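Local coordinates for protein mnemiopsin 1 (Mnemiopsis leidyi, PDB 5VP3) that probably emits light when calcium binds to its EF-hand loops, as a calcium-regulated, light-sensitive photoprotein of a comb jelly, at residues 140-152 with 163-177. Sequence-based numbering, arbitrary orientation.
With CD (cadmium ion), chain D; CD (cadmium ion), chain C.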
loop_
_atom_site.group_PDB
_atom_site.type_symbol
_atom_site.label_atom_id
_atom_site.label_comp_id
_atom_site.label_asym_id
_atom_site.label_seq_id
_atom_site.Cartn_x
_atom_site.Cartn_y
_atom_site.Cartn_z
ATOM N N ASP A 140 -17.030 16.079 -0.952
ATOM C CA ASP A 140 -18.249 15.582 -1.575
ATOM C C ASP A 140 -18.469 14.116 -1.335
ATOM O O ASP A 140 -19.452 13.565 -1.849
ATOM C CB ASP A 140 -18.268 15.884 -3.074
ATOM C CG ASP A 140 -17.200 15.146 -3.856
ATOM O OD1 ASP A 140 -16.346 14.414 -3.274
ATOM O OD2 ASP A 140 -17.228 15.329 -5.085
ATOM N N GLY A 141 -17.618 13.476 -0.525
ATOM C CA GLY A 141 -17.840 12.090 -0.222
ATOM C C GLY A 141 -17.288 11.139 -1.243
ATOM O O GLY A 141 -17.469 9.930 -1.083
ATOM N N THR A 142 -16.579 11.641 -2.254
ATOM C CA THR A 142 -16.038 10.824 -3.345
ATOM C C THR A 142 -14.672 11.344 -3.765
ATOM O O THR A 142 -14.218 12.410 -3.343
ATOM C CB THR A 142 -16.935 10.838 -4.588
ATOM O OG1 THR A 142 -16.872 12.141 -5.191
ATOM C CG2 THR A 142 -18.388 10.523 -4.216
ATOM N N VAL A 143 -14.012 10.596 -4.633
ATOM C CA VAL A 143 -12.722 11.009 -5.148
ATOM C C VAL A 143 -12.850 11.236 -6.643
ATOM O O VAL A 143 -13.191 10.303 -7.391
ATOM C CB VAL A 143 -11.651 9.968 -4.807
ATOM C CG1 VAL A 143 -10.309 10.350 -5.397
ATOM C CG2 VAL A 143 -11.564 9.824 -3.282
ATOM N N ASP A 144 -12.587 12.475 -7.088
ATOM C CA ASP A 144 -12.664 12.780 -8.522
ATOM C C ASP A 144 -11.258 12.810 -9.114
ATOM O O ASP A 144 -10.274 12.575 -8.409
ATOM C CB ASP A 144 -13.461 14.077 -8.751
ATOM C CG ASP A 144 -12.701 15.347 -8.387
ATOM O OD1 ASP A 144 -11.538 15.274 -7.933
ATOM O OD2 ASP A 144 -13.300 16.428 -8.598
ATOM N N VAL A 145 -11.139 13.027 -10.442
ATOM C CA VAL A 145 -9.845 12.749 -11.069
ATOM C C VAL A 145 -8.794 13.716 -10.570
ATOM O O VAL A 145 -7.624 13.335 -10.426
ATOM C CB VAL A 145 -9.881 12.766 -12.614
ATOM C CG1 VAL A 145 -10.807 11.749 -13.142
ATOM C CG2 VAL A 145 -10.246 14.117 -13.132
ATOM N N GLU A 146 -9.169 14.981 -10.346
ATOM C CA GLU A 146 -8.203 15.946 -9.798
ATOM C C GLU A 146 -7.756 15.515 -8.407
ATOM O O GLU A 146 -6.562 15.547 -8.084
ATOM C CB GLU A 146 -8.802 17.358 -9.753
ATOM C CG GLU A 146 -8.884 18.096 -11.094
ATOM C CD GLU A 146 -7.551 18.208 -11.836
ATOM O OE1 GLU A 146 -6.485 18.172 -11.194
ATOM O OE2 GLU A 146 -7.570 18.324 -13.078
ATOM N N GLU A 147 -8.696 15.053 -7.578
ATOM C CA GLU A 147 -8.279 14.518 -6.285
ATOM C C GLU A 147 -7.299 13.367 -6.446
ATOM O O GLU A 147 -6.363 13.245 -5.646
ATOM C CB GLU A 147 -9.522 14.156 -5.464
ATOM C CG GLU A 147 -10.244 15.443 -5.021
ATOM C CD GLU A 147 -11.611 15.219 -4.373
ATOM O OE1 GLU A 147 -12.100 16.103 -3.655
ATOM O OE2 GLU A 147 -12.232 14.179 -4.588
ATOM N N LEU A 148 -7.437 12.545 -7.495
ATOM C CA LEU A 148 -6.500 11.426 -7.630
ATOM C C LEU A 148 -5.151 11.898 -8.167
ATOM O O LEU A 148 -4.105 11.374 -7.768
ATOM C CB LEU A 148 -7.058 10.330 -8.538
ATOM C CG LEU A 148 -6.161 9.099 -8.667
ATOM C CD1 LEU A 148 -6.111 8.312 -7.317
ATOM C CD2 LEU A 148 -6.606 8.207 -9.818
ATOM N N LYS A 149 -5.168 12.885 -9.067
ATOM C CA LYS A 149 -3.937 13.500 -9.548
ATOM C C LYS A 149 -3.110 14.054 -8.386
ATOM O O LYS A 149 -1.881 13.932 -8.367
ATOM C CB LYS A 149 -4.265 14.624 -10.546
ATOM C CG LYS A 149 -4.718 14.165 -11.951
ATOM C CD LYS A 149 -5.406 15.313 -12.727
ATOM C CE LYS A 149 -4.421 16.225 -13.454
ATOM N NZ LYS A 149 -5.129 17.359 -14.110
ATOM N N THR A 150 -3.755 14.721 -7.443
ATOM C CA THR A 150 -3.015 15.197 -6.289
ATOM C C THR A 150 -2.257 14.061 -5.648
ATOM O O THR A 150 -1.080 14.211 -5.312
ATOM C CB THR A 150 -3.969 15.855 -5.322
ATOM O OG1 THR A 150 -4.592 16.941 -6.021
ATOM C CG2 THR A 150 -3.230 16.364 -4.105
ATOM N N MET A 151 -2.893 12.892 -5.527
ATOM C CA MET A 151 -2.200 11.746 -4.957
ATOM C C MET A 151 -1.002 11.343 -5.801
ATOM O O MET A 151 0.023 10.882 -5.271
ATOM C CB MET A 151 -3.144 10.554 -4.815
ATOM C CG MET A 151 -2.501 9.437 -3.996
ATOM S SD MET A 151 -3.399 7.867 -3.893
ATOM C CE MET A 151 -2.898 7.073 -5.386
ATOM N N MET A 152 -1.140 11.420 -7.122
ATOM C CA MET A 152 -0.015 11.104 -7.989
ATOM C C MET A 152 1.136 12.074 -7.747
ATOM O O MET A 152 2.298 11.673 -7.645
ATOM C CB MET A 152 -0.451 11.164 -9.450
ATOM C CG MET A 152 -1.589 10.211 -9.807
ATOM S SD MET A 152 -1.052 8.557 -9.377
ATOM C CE MET A 152 -2.528 7.567 -9.566
ATOM N N TYR A 163 -5.362 9.647 -15.051
ATOM C CA TYR A 163 -6.453 9.449 -16.004
ATOM C C TYR A 163 -6.609 7.976 -16.361
ATOM O O TYR A 163 -7.731 7.464 -16.432
ATOM C CB TYR A 163 -6.229 10.306 -17.257
ATOM C CG TYR A 163 -6.306 11.798 -16.966
ATOM C CD1 TYR A 163 -7.544 12.449 -16.823
ATOM C CD2 TYR A 163 -5.144 12.554 -16.816
ATOM C CE1 TYR A 163 -7.608 13.819 -16.545
ATOM C CE2 TYR A 163 -5.195 13.915 -16.544
ATOM C CZ TYR A 163 -6.420 14.543 -16.405
ATOM O OH TYR A 163 -6.439 15.897 -16.126
ATOM N N THR A 164 -5.493 7.272 -16.525
ATOM C CA THR A 164 -5.528 5.847 -16.857
ATOM C C THR A 164 -6.164 5.032 -15.740
ATOM O O THR A 164 -7.108 4.264 -15.969
ATOM C CB THR A 164 -4.101 5.342 -17.117
ATOM O OG1 THR A 164 -3.408 6.258 -17.979
ATOM C CG2 THR A 164 -4.109 3.946 -17.735
ATOM N N PHE A 165 -5.611 5.144 -14.527
ATOM C CA PHE A 165 -6.115 4.381 -13.390
ATOM C C PHE A 165 -7.581 4.678 -13.150
ATOM O O PHE A 165 -8.380 3.775 -12.899
ATOM C CB PHE A 165 -5.347 4.735 -12.127
ATOM C CG PHE A 165 -3.958 4.208 -12.079
ATOM C CD1 PHE A 165 -3.717 2.853 -11.854
ATOM C CD2 PHE A 165 -2.881 5.073 -12.199
ATOM C CE1 PHE A 165 -2.423 2.363 -11.781
ATOM C CE2 PHE A 165 -1.586 4.595 -12.128
ATOM C CZ PHE A 165 -1.357 3.229 -11.915
ATOM N N PHE A 166 -7.938 5.955 -13.211
ATOM C CA PHE A 166 -9.297 6.370 -12.926
ATOM C C PHE A 166 -10.260 5.712 -13.895
ATOM O O PHE A 166 -11.206 5.035 -13.490
ATOM C CB PHE A 166 -9.386 7.882 -13.017
ATOM C CG PHE A 166 -10.543 8.457 -12.291
ATOM C CD1 PHE A 166 -11.811 8.369 -12.812
ATOM C CD2 PHE A 166 -10.361 9.076 -11.079
ATOM C CE1 PHE A 166 -12.896 8.909 -12.142
ATOM C CE2 PHE A 166 -11.432 9.617 -10.404
ATOM C CZ PHE A 166 -12.713 9.527 -10.941
ATOM N N GLN A 167 -10.029 5.903 -15.195
ATOM C CA GLN A 167 -10.836 5.216 -16.197
ATOM C C GLN A 167 -10.987 3.736 -15.869
ATOM O O GLN A 167 -12.067 3.164 -16.037
ATOM C CB GLN A 167 -10.208 5.383 -17.580
ATOM C CG GLN A 167 -11.026 4.782 -18.718
ATOM C CD GLN A 167 -11.705 5.844 -19.579
ATOM O OE1 GLN A 167 -11.119 6.902 -19.842
ATOM N NE2 GLN A 167 -12.944 5.568 -20.023
ATOM N N LYS A 168 -9.923 3.089 -15.409
ATOM C CA LYS A 168 -10.032 1.653 -15.244
ATOM C C LYS A 168 -10.803 1.288 -13.999
ATOM O O LYS A 168 -11.428 0.220 -13.957
ATOM C CB LYS A 168 -8.651 1.007 -15.240
ATOM C CG LYS A 168 -8.311 0.407 -16.601
ATOM C CD LYS A 168 -6.936 -0.244 -16.661
ATOM C CE LYS A 168 -5.825 0.778 -16.924
ATOM N NZ LYS A 168 -4.644 0.155 -17.608
ATOM N N ALA A 169 -10.810 2.149 -12.986
ATOM C CA ALA A 169 -11.477 1.801 -11.743
ATOM C C ALA A 169 -12.899 2.350 -11.644
ATOM O O ALA A 169 -13.702 1.825 -10.864
ATOM C CB ALA A 169 -10.643 2.292 -10.568
ATOM N N ASP A 170 -13.234 3.380 -12.418
ATOM C CA ASP A 170 -14.573 3.984 -12.373
ATOM C C ASP A 170 -15.493 3.227 -13.328
ATOM O O ASP A 170 -15.963 3.742 -14.339
ATOM C CB ASP A 170 -14.516 5.452 -12.747
ATOM C CG ASP A 170 -15.886 6.116 -12.774
ATOM O OD1 ASP A 170 -16.822 5.643 -12.072
ATOM O OD2 ASP A 170 -15.989 7.138 -13.482
ATOM N N THR A 171 -15.736 1.970 -12.996
ATOM C CA THR A 171 -16.543 1.135 -13.881
ATOM C C THR A 171 -18.026 1.479 -13.780
ATOM O O THR A 171 -18.804 1.093 -14.657
ATOM C CB THR A 171 -16.312 -0.336 -13.531
ATOM O OG1 THR A 171 -16.513 -0.492 -12.140
ATOM C CG2 THR A 171 -14.890 -0.781 -13.855
ATOM N N ASP A 172 -18.398 2.095 -12.653
ATOM C CA ASP A 172 -19.609 2.884 -12.396
ATOM C C ASP A 172 -19.943 3.876 -13.492
ATOM O O ASP A 172 -21.107 4.276 -13.641
ATOM C CB ASP A 172 -19.367 3.723 -11.084
ATOM C CG ASP A 172 -20.179 3.272 -9.958
ATOM O OD1 ASP A 172 -21.131 2.504 -10.196
ATOM O OD2 ASP A 172 -19.900 3.682 -8.822
ATOM N N LYS A 173 -18.927 4.429 -14.134
ATOM C CA LYS A 173 -19.122 5.597 -14.985
ATOM C C LYS A 173 -19.794 6.748 -14.221
ATOM O O LYS A 173 -20.650 7.453 -14.751
ATOM C CB LYS A 173 -19.923 5.214 -16.226
ATOM C CG LYS A 173 -19.250 4.117 -17.130
ATOM C CD LYS A 173 -17.871 4.494 -17.551
ATOM C CE LYS A 173 -17.266 3.453 -18.460
ATOM N NZ LYS A 173 -15.878 3.845 -18.903
ATOM N N THR A 174 -19.373 6.999 -12.973
ATOM C CA THR A 174 -19.900 8.166 -12.271
ATOM C C THR A 174 -19.032 9.408 -12.411
ATOM O O THR A 174 -19.432 10.474 -11.930
ATOM C CB THR A 174 -20.064 7.887 -10.782
ATOM O OG1 THR A 174 -18.811 7.481 -10.212
ATOM C CG2 THR A 174 -21.117 6.856 -10.558
ATOM N N GLY A 175 -17.849 9.295 -13.026
ATOM C CA GLY A 175 -16.853 10.351 -12.951
ATOM C C GLY A 175 -16.233 10.527 -11.577
ATOM O O GLY A 175 -15.483 11.480 -11.382
ATOM N N LYS A 176 -16.516 9.628 -10.624
ATOM C CA LYS A 176 -15.908 9.620 -9.298
ATOM C C LYS A 176 -15.481 8.191 -8.964
ATOM O O LYS A 176 -16.102 7.225 -9.415
ATOM C CB LYS A 176 -16.883 10.101 -8.204
ATOM C CG LYS A 176 -17.747 11.314 -8.561
ATOM C CD LYS A 176 -17.016 12.618 -8.308
ATOM C CE LYS A 176 -17.982 13.768 -8.201
ATOM N NZ LYS A 176 -18.851 13.694 -7.003
ATOM N N LEU A 177 -14.437 8.061 -8.144
ATOM C CA LEU A 177 -14.125 6.784 -7.497
ATOM C C LEU A 177 -14.852 6.731 -6.165
ATOM O O LEU A 177 -14.536 7.495 -5.254
ATOM C CB LEU A 177 -12.633 6.616 -7.288
ATOM C CG LEU A 177 -11.788 6.626 -8.525
ATOM C CD1 LEU A 177 -10.308 6.482 -8.111
ATOM C CD2 LEU A 177 -12.196 5.530 -9.465
HETATM CD CD CD D . -17.470 5.352 -9.963
HETATM CD CD CD C . -14.145 14.764 -3.647
HETATM O O HOH W 1 -13.510 13.121 -12.042
HETATM O O HOH W 2 -15.033 15.363 -6.126
#
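Val143 and Leu177 exchange two backbone hydrogen bonds as a single antiparallel bridge, joining two metal-binding loops and illustrating how paired EF-hand sites, here occupied by cadmium, are built as one unit. The bond from Leu177 N to Val143 O is the shorter, at 2.7 Å. Beside this bridge the Phe166 ring is clamped between two aliphatic groups. Val145 CG1 sits over its centre in a CH-pi contact, 3.3 Å from the ring centroid and 7° off the normal, while Leu177 CG covers the opposite face, displaced toward the rim. The Phe166 side chain runs opposite the backbone N, which turns the ring's edge to Val143 O and Leu148 CD2. Water 1 adds a polar link, accepting from Val145 N and donating to Gly175 O.

At the loop end, Lys176 bends at chi2 and chi4 (-85° and 67°), carrying its chain slantwise across Thr142 and swinging its ammonium to Asp140. NZ meets Asp140 OD2 at 3.0 Å from above the carboxylate plane in a salt bridge and also donates to Thr142 OG1. The other oxygen, Asp140 OD1, binds one cadmium, whereas Lys176 O binds the second. A leucine in place of Lys176 would probably leave Asp140 OD2 without its charged mate and Thr142 OG1 without the ammonium donor. Farther along, Lys149 NZ donates to Tyr163 OH at 2.8 Å and also forms a salt bridge with Glu146 OE2; Met152 CE touches Phe165 CD2 obliquely.

Thr142 O, both Glu147 carboxylate oxygens, water 2 and Asp136 complete the first cadmium site; Asp170 OD1, Thr174 OG1, Glu178 and Glu181 complete the second. Two helix-loop-helix units joined loop to loop by a short antiparallel bridge, with hydrophobic contacts between their helices, are the hallmark of the paired EF-hand domain.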